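Local coordinates for heat-shock protein cognate (HSC) co-chaperone sgt12 (Aspergillus fumigatus, PDB 3SZ7) that acts as an HSC co-chaperone that binds tail-anchored proteins bound for the endoplasmic reticulum and directs them into the GET pathway via get4 and get5, at residues 43-48 with 73-78. Sequence-based numbering, arbitrary orientation.
Sequences ANPIYL and VVDPKY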
loop_
_atom_site.group_PDB
_atom_site.type_symbol
_atom_site.label_atom_id
_atom_site.label_comp_id
_atom_site.label_asym_id
_atom_site.label_seq_id
_atom_site.Cartn_x
_atom_site.Cartn_y
_atom_site.Cartn_z
ATOM N N ALA A 43 -14.677 -7.564 -8.336
ATOM C CA ALA A 43 -14.529 -6.681 -7.181
ATOM C C ALA A 43 -14.451 -7.395 -5.825
ATOM O O ALA A 43 -14.766 -6.807 -4.793
ATOM C CB ALA A 43 -15.636 -5.622 -7.172
ATOM N N ASN A 44 -14.033 -8.656 -5.816
ATOM C CA ASN A 44 -13.807 -9.332 -4.550
ATOM C C ASN A 44 -12.613 -8.704 -3.831
ATOM O O ASN A 44 -11.533 -8.613 -4.402
ATOM C CB ASN A 44 -13.570 -10.824 -4.753
ATOM C CG ASN A 44 -13.338 -11.547 -3.447
ATOM O OD1 ASN A 44 -12.208 -11.649 -2.976
ATOM N ND2 ASN A 44 -14.413 -12.038 -2.843
ATOM N N PRO A 45 -12.810 -8.255 -2.581
ATOM C CA PRO A 45 -11.748 -7.524 -1.873
ATOM C C PRO A 45 -10.511 -8.372 -1.582
ATOM O O PRO A 45 -9.410 -7.831 -1.565
ATOM C CB PRO A 45 -12.423 -7.090 -0.572
ATOM C CG PRO A 45 -13.572 -8.034 -0.398
ATOM C CD PRO A 45 -14.044 -8.353 -1.782
ATOM N N ILE A 46 -10.682 -9.670 -1.357
ATOM C CA ILE A 46 -9.526 -10.533 -1.134
ATOM C C ILE A 46 -8.713 -10.668 -2.411
ATOM O O ILE A 46 -7.497 -10.490 -2.397
ATOM C CB ILE A 46 -9.927 -11.929 -0.620
ATOM C CG1 ILE A 46 -10.546 -11.812 0.773
ATOM C CG2 ILE A 46 -8.710 -12.837 -0.573
ATOM C CD1 ILE A 46 -10.996 -13.138 1.349
ATOM N N TYR A 47 -9.389 -10.971 -3.517
ATOM C CA TYR A 47 -8.713 -11.108 -4.803
ATOM C C TYR A 47 -8.111 -9.777 -5.241
ATOM O O TYR A 47 -7.011 -9.738 -5.795
ATOM C CB TYR A 47 -9.671 -11.615 -5.881
ATOM C CG TYR A 47 -10.353 -12.926 -5.567
ATOM C CD1 TYR A 47 -9.862 -13.776 -4.582
ATOM C CD2 TYR A 47 -11.489 -13.317 -6.265
ATOM C CE1 TYR A 47 -10.494 -14.983 -4.300
ATOM C CE2 TYR A 47 -12.117 -14.511 -5.994
ATOM C CZ TYR A 47 -11.620 -15.338 -5.012
ATOM O OH TYR A 47 -12.259 -16.528 -4.748
ATOM N N LEU A 48 -8.833 -8.687 -4.996
ATOM C CA LEU A 48 -8.315 -7.357 -5.322
ATOM C C LEU A 48 -7.053 -7.023 -4.546
ATOM O O LEU A 48 -6.086 -6.500 -5.108
ATOM C CB LEU A 48 -9.367 -6.276 -5.072
ATOM C CG LEU A 48 -10.479 -6.156 -6.115
ATOM C CD1 LEU A 48 -11.537 -5.186 -5.629
ATOM C CD2 LEU A 48 -9.889 -5.703 -7.441
ATOM N N VAL A 73 -13.355 0.313 -1.019
ATOM C CA VAL A 73 -14.672 0.855 -1.330
ATOM C C VAL A 73 -15.726 -0.229 -1.139
ATOM O O VAL A 73 -16.791 0.018 -0.574
ATOM C CB VAL A 73 -14.745 1.401 -2.772
ATOM C CG1 VAL A 73 -16.177 1.764 -3.132
ATOM C CG2 VAL A 73 -13.827 2.607 -2.932
ATOM N N VAL A 74 -15.414 -1.431 -1.608
ATOM C CA VAL A 74 -16.302 -2.582 -1.468
ATOM C C VAL A 74 -16.418 -3.038 -0.015
ATOM O O VAL A 74 -17.505 -3.365 0.462
ATOM C CB VAL A 74 -15.813 -3.761 -2.334
ATOM C CG1 VAL A 74 -16.560 -5.041 -1.978
ATOM C CG2 VAL A 74 -15.974 -3.422 -3.811
ATOM N N ASP A 75 -15.291 -3.045 0.688
ATOM C CA ASP A 75 -15.248 -3.520 2.063
ATOM C C ASP A 75 -14.318 -2.654 2.911
ATOM O O ASP A 75 -13.165 -3.019 3.141
ATOM C CB ASP A 75 -14.780 -4.978 2.095
ATOM C CG ASP A 75 -14.945 -5.613 3.463
ATOM O OD1 ASP A 75 -15.332 -4.900 4.413
ATOM O OD2 ASP A 75 -14.677 -6.826 3.590
ATOM N N PRO A 76 -14.820 -1.503 3.381
ATOM C CA PRO A 76 -14.006 -0.574 4.175
ATOM C C PRO A 76 -13.560 -1.172 5.509
ATOM O O PRO A 76 -12.727 -0.578 6.195
ATOM C CB PRO A 76 -14.952 0.608 4.415
ATOM C CG PRO A 76 -16.321 0.051 4.243
ATOM C CD PRO A 76 -16.193 -1.007 3.185
ATOM N N LYS A 77 -14.105 -2.331 5.869
ATOM C CA LYS A 77 -13.753 -2.990 7.127
ATOM C C LYS A 77 -12.642 -4.025 6.951
ATOM O O LYS A 77 -12.271 -4.715 7.898
ATOM C CB LYS A 77 -14.983 -3.676 7.719
ATOM C CG LYS A 77 -16.165 -2.755 7.952
ATOM C CD LYS A 77 -16.080 -2.055 9.297
ATOM C CE LYS A 77 -17.463 -1.603 9.750
ATOM N NZ LYS A 77 -17.430 -0.900 11.063
ATOM N N TYR A 78 -12.119 -4.141 5.735
ATOM C CA TYR A 78 -11.086 -5.134 5.443
ATOM C C TYR A 78 -9.713 -4.503 5.599
ATOM O O TYR A 78 -9.235 -3.821 4.697
ATOM C CB TYR A 78 -11.279 -5.699 4.037
ATOM C CG TYR A 78 -10.289 -6.754 3.621
ATOM C CD1 TYR A 78 -9.850 -7.725 4.515
ATOM C CD2 TYR A 78 -9.829 -6.806 2.318
ATOM C CE1 TYR A 78 -8.954 -8.695 4.118
ATOM C CE2 TYR A 78 -8.941 -7.775 1.915
ATOM C CZ TYR A 78 -8.507 -8.716 2.813
ATOM O OH TYR A 78 -7.618 -9.670 2.376
#
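The Y78 ring meets the first turn of helix 45-57 beside P45 and I46. P45 O sits at the ring edge, near its plane, 3.5 Å from Y78 CE2. The same carbonyl accepts a hydrogen bond from S49 OG one turn on. P45 CB packs on the CD2 corner of the ring at 3.9 Å. I46 CA approaches the ring obliquely, and I46 CG1 lies 4.0 Å from Y78 OH. The I46 side chain crosses the tyrosine at about a right angle. Y78 CG is anti to the backbone N (chi1 -179°). Within 43-48, N44 OD1 lies over one face of the Y47 ring, 3.4 Å above its plane and offset toward the rim.

The P45 ring packs on the end of helix 61-74. Its CG and CB both rest against D75 CB, and its CD faces V74 CG1. V74 also reaches A43: CG2 touches A43 CB at 4.0 Å and lies close to A43 O. This is a surface contact, largely apolar.

The contact joins the two ends of the predicted tetratricopeptide repeat TPR 2, with A43 and N44 closing TPR 1, in the domain that binds HSC family chaperones. The start of helix 45-57 meets the end of helix 61-74 and the turn beyond. L48 is buried and packs on L70 and A71 of helix 61-74.

Each segment also has bonds of its own. N44 is the N-cap of helix 45-57: its OD1 takes a 2.9 Å bond from Y47 N on an in-plane lone pair. K77 N, 40° out of the carboxylate plane, donates to D75 OD1 in an Asx turn. A type I turn from D75 to Y78 leads toward helix 79-91.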